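Local coordinates for possible periplasmic protein (Campylobacter jejuni, PDB 3RGC), which is a SurA-like periplasmic chaperone that probably also has peptidyl-prolyl cis-trans isomerase activity, at residues F89-N92 with F93-L97. Numbering follows the deposited sequence.
Sequences FRTN and FKKDL
Phe89 and Phe93 have first torsions in the same well, with CG trans to the main-chain N (chi1 169° and -172°). One turn apart on the same helix, the two side chains therefore lie side by side and point the same way. CZ of Phe89 comes to 3.8 Å from CD1 of Phe93. The rings meet obliquely, with planes at 33° and centroids 5.5 Å apart. CB of Phe93 sits over one face of the Phe89 ring.

Four i to i+4 backbone bonds join the two segments in the regular alpha-helical pattern. Phe93 N donates to Phe89 O at 2.8 Å. Lys94 N reaches Arg90 O at 2.9 Å. Asp96 N gives Asn92 O a longer bond of 3.3 Å. The bond from Lys95 N to Thr91 O is weak.

Thr91 and Lys95 also run alongside each other. The Thr91 methyl CG2 lies 4.2 Å from Lys95 NZ, a loose touch on the exposed side of the helix. The Thr91 hydroxyl OG1 is hydrogen-bonded to the backbone oxygen of Glu87, one turn back.

Both segments belong to helix 86-107, in the SurA N-terminal region. Its aromatic side packs on helix 54-67: Phe89 touches Ile61, and Phe93 touches both Leu57 and Ile61. Arg90 rests on Leu57 and forms a salt bridge with Asp58, which adds a polar tie between these helices. The Phe89 ring also meets that of Phe75 from helix 72-81.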
loop_
_atom_site.group_PDB
_atom_site.type_symbol
_atom_site.label_atom_id
_atom_site.label_comp_id
_atom_site.label_asym_id
_atom_site.label_seq_id
_atom_site.Cartn_x
_atom_site.Cartn_y
_atom_site.Cartn_z
ATOM N N PHE B 89 -15.906 26.797 -12.756
ATOM C CA PHE B 89 -14.965 25.914 -12.088
ATOM C C PHE B 89 -13.753 26.679 -11.557
ATOM O O PHE B 89 -13.424 26.561 -10.379
ATOM C CB PHE B 89 -14.501 24.812 -13.037
ATOM C CG PHE B 89 -13.335 24.020 -12.522
ATOM C CD1 PHE B 89 -13.529 22.955 -11.656
ATOM C CD2 PHE B 89 -12.045 24.341 -12.900
ATOM C CE1 PHE B 89 -12.454 22.225 -11.170
ATOM C CE2 PHE B 89 -10.966 23.608 -12.429
ATOM C CZ PHE B 89 -11.173 22.550 -11.563
ATOM N N ARG B 90 -13.102 27.459 -12.423
ATOM C CA ARG B 90 -11.937 28.245 -12.016
ATOM C C ARG B 90 -12.298 29.163 -10.871
ATOM O O ARG B 90 -11.520 29.341 -9.945
ATOM C CB ARG B 90 -11.400 29.105 -13.160
ATOM C CG ARG B 90 -10.650 28.354 -14.247
ATOM C CD ARG B 90 -10.033 29.318 -15.280
ATOM N NE ARG B 90 -8.635 29.667 -15.000
ATOM C CZ ARG B 90 -8.225 30.875 -14.614
ATOM N NH1 ARG B 90 -9.107 31.860 -14.462
ATOM N NH2 ARG B 90 -6.935 31.102 -14.383
ATOM N N THR B 91 -13.468 29.779 -10.947
ATOM C CA THR B 91 -13.870 30.721 -9.910
ATOM C C THR B 91 -14.017 30.000 -8.580
ATOM O O THR B 91 -13.506 30.458 -7.561
ATOM C CB THR B 91 -15.186 31.436 -10.272
ATOM O OG1 THR B 91 -14.991 32.224 -11.453
ATOM C CG2 THR B 91 -15.640 32.337 -9.135
ATOM N N ASN B 92 -14.701 28.857 -8.588
ATOM C CA ASN B 92 -14.887 28.109 -7.351
ATOM C C ASN B 92 -13.594 27.496 -6.843
ATOM O O ASN B 92 -13.386 27.388 -5.641
ATOM C CB ASN B 92 -15.949 27.031 -7.507
ATOM C CG ASN B 92 -17.319 27.608 -7.810
ATOM O OD1 ASN B 92 -17.629 28.745 -7.427
ATOM N ND2 ASN B 92 -18.142 26.837 -8.509
ATOM N N PHE B 93 -12.721 27.103 -7.764
ATOM C CA PHE B 93 -11.472 26.455 -7.392
ATOM C C PHE B 93 -10.621 27.501 -6.688
ATOM O O PHE B 93 -10.033 27.244 -5.636
ATOM C CB PHE B 93 -10.783 25.915 -8.639
ATOM C CG PHE B 93 -9.582 25.058 -8.362
ATOM C CD1 PHE B 93 -9.714 23.691 -8.214
ATOM C CD2 PHE B 93 -8.317 25.612 -8.293
ATOM C CE1 PHE B 93 -8.603 22.887 -7.978
ATOM C CE2 PHE B 93 -7.208 24.821 -8.058
ATOM C CZ PHE B 93 -7.350 23.453 -7.901
ATOM N N LYS B 94 -10.602 28.701 -7.256
ATOM C CA LYS B 94 -9.861 29.804 -6.679
ATOM C C LYS B 94 -10.229 30.095 -5.219
ATOM O O LYS B 94 -9.353 30.341 -4.394
ATOM C CB LYS B 94 -10.044 31.065 -7.509
ATOM C CG LYS B 94 -9.120 32.199 -7.051
ATOM C CD LYS B 94 -9.385 33.441 -7.838
ATOM C CE LYS B 94 -8.674 34.616 -7.240
ATOM N NZ LYS B 94 -9.144 35.865 -7.901
ATOM N N LYS B 95 -11.518 30.071 -4.908
ATOM C CA LYS B 95 -11.982 30.350 -3.553
ATOM C C LYS B 95 -11.550 29.281 -2.555
ATOM O O LYS B 95 -11.198 29.598 -1.421
ATOM C CB LYS B 95 -13.498 30.521 -3.522
ATOM C CG LYS B 95 -13.950 31.887 -3.996
ATOM C CD LYS B 95 -15.452 31.945 -4.219
ATOM C CE LYS B 95 -15.861 33.304 -4.760
ATOM N NZ LYS B 95 -17.218 33.283 -5.370
ATOM N N ASP B 96 -11.594 28.018 -2.974
ATOM C CA ASP B 96 -11.035 26.924 -2.184
ATOM C C ASP B 96 -9.551 27.138 -1.867
ATOM O O ASP B 96 -9.097 26.819 -0.764
ATOM C CB ASP B 96 -11.192 25.589 -2.922
ATOM C CG ASP B 96 -12.644 25.217 -3.158
ATOM O OD1 ASP B 96 -13.514 25.712 -2.403
ATOM O OD2 ASP B 96 -12.913 24.423 -4.094
ATOM N N LEU B 97 -8.796 27.651 -2.836
ATOM C CA LEU B 97 -7.364 27.885 -2.624
ATOM C C LEU B 97 -7.120 29.053 -1.682
ATOM O O LEU B 97 -6.198 29.013 -0.863
ATOM C CB LEU B 97 -6.631 28.147 -3.935
ATOM C CG LEU B 97 -6.491 27.005 -4.943
ATOM C CD1 LEU B 97 -6.023 27.555 -6.296
ATOM C CD2 LEU B 97 -5.529 25.951 -4.425
#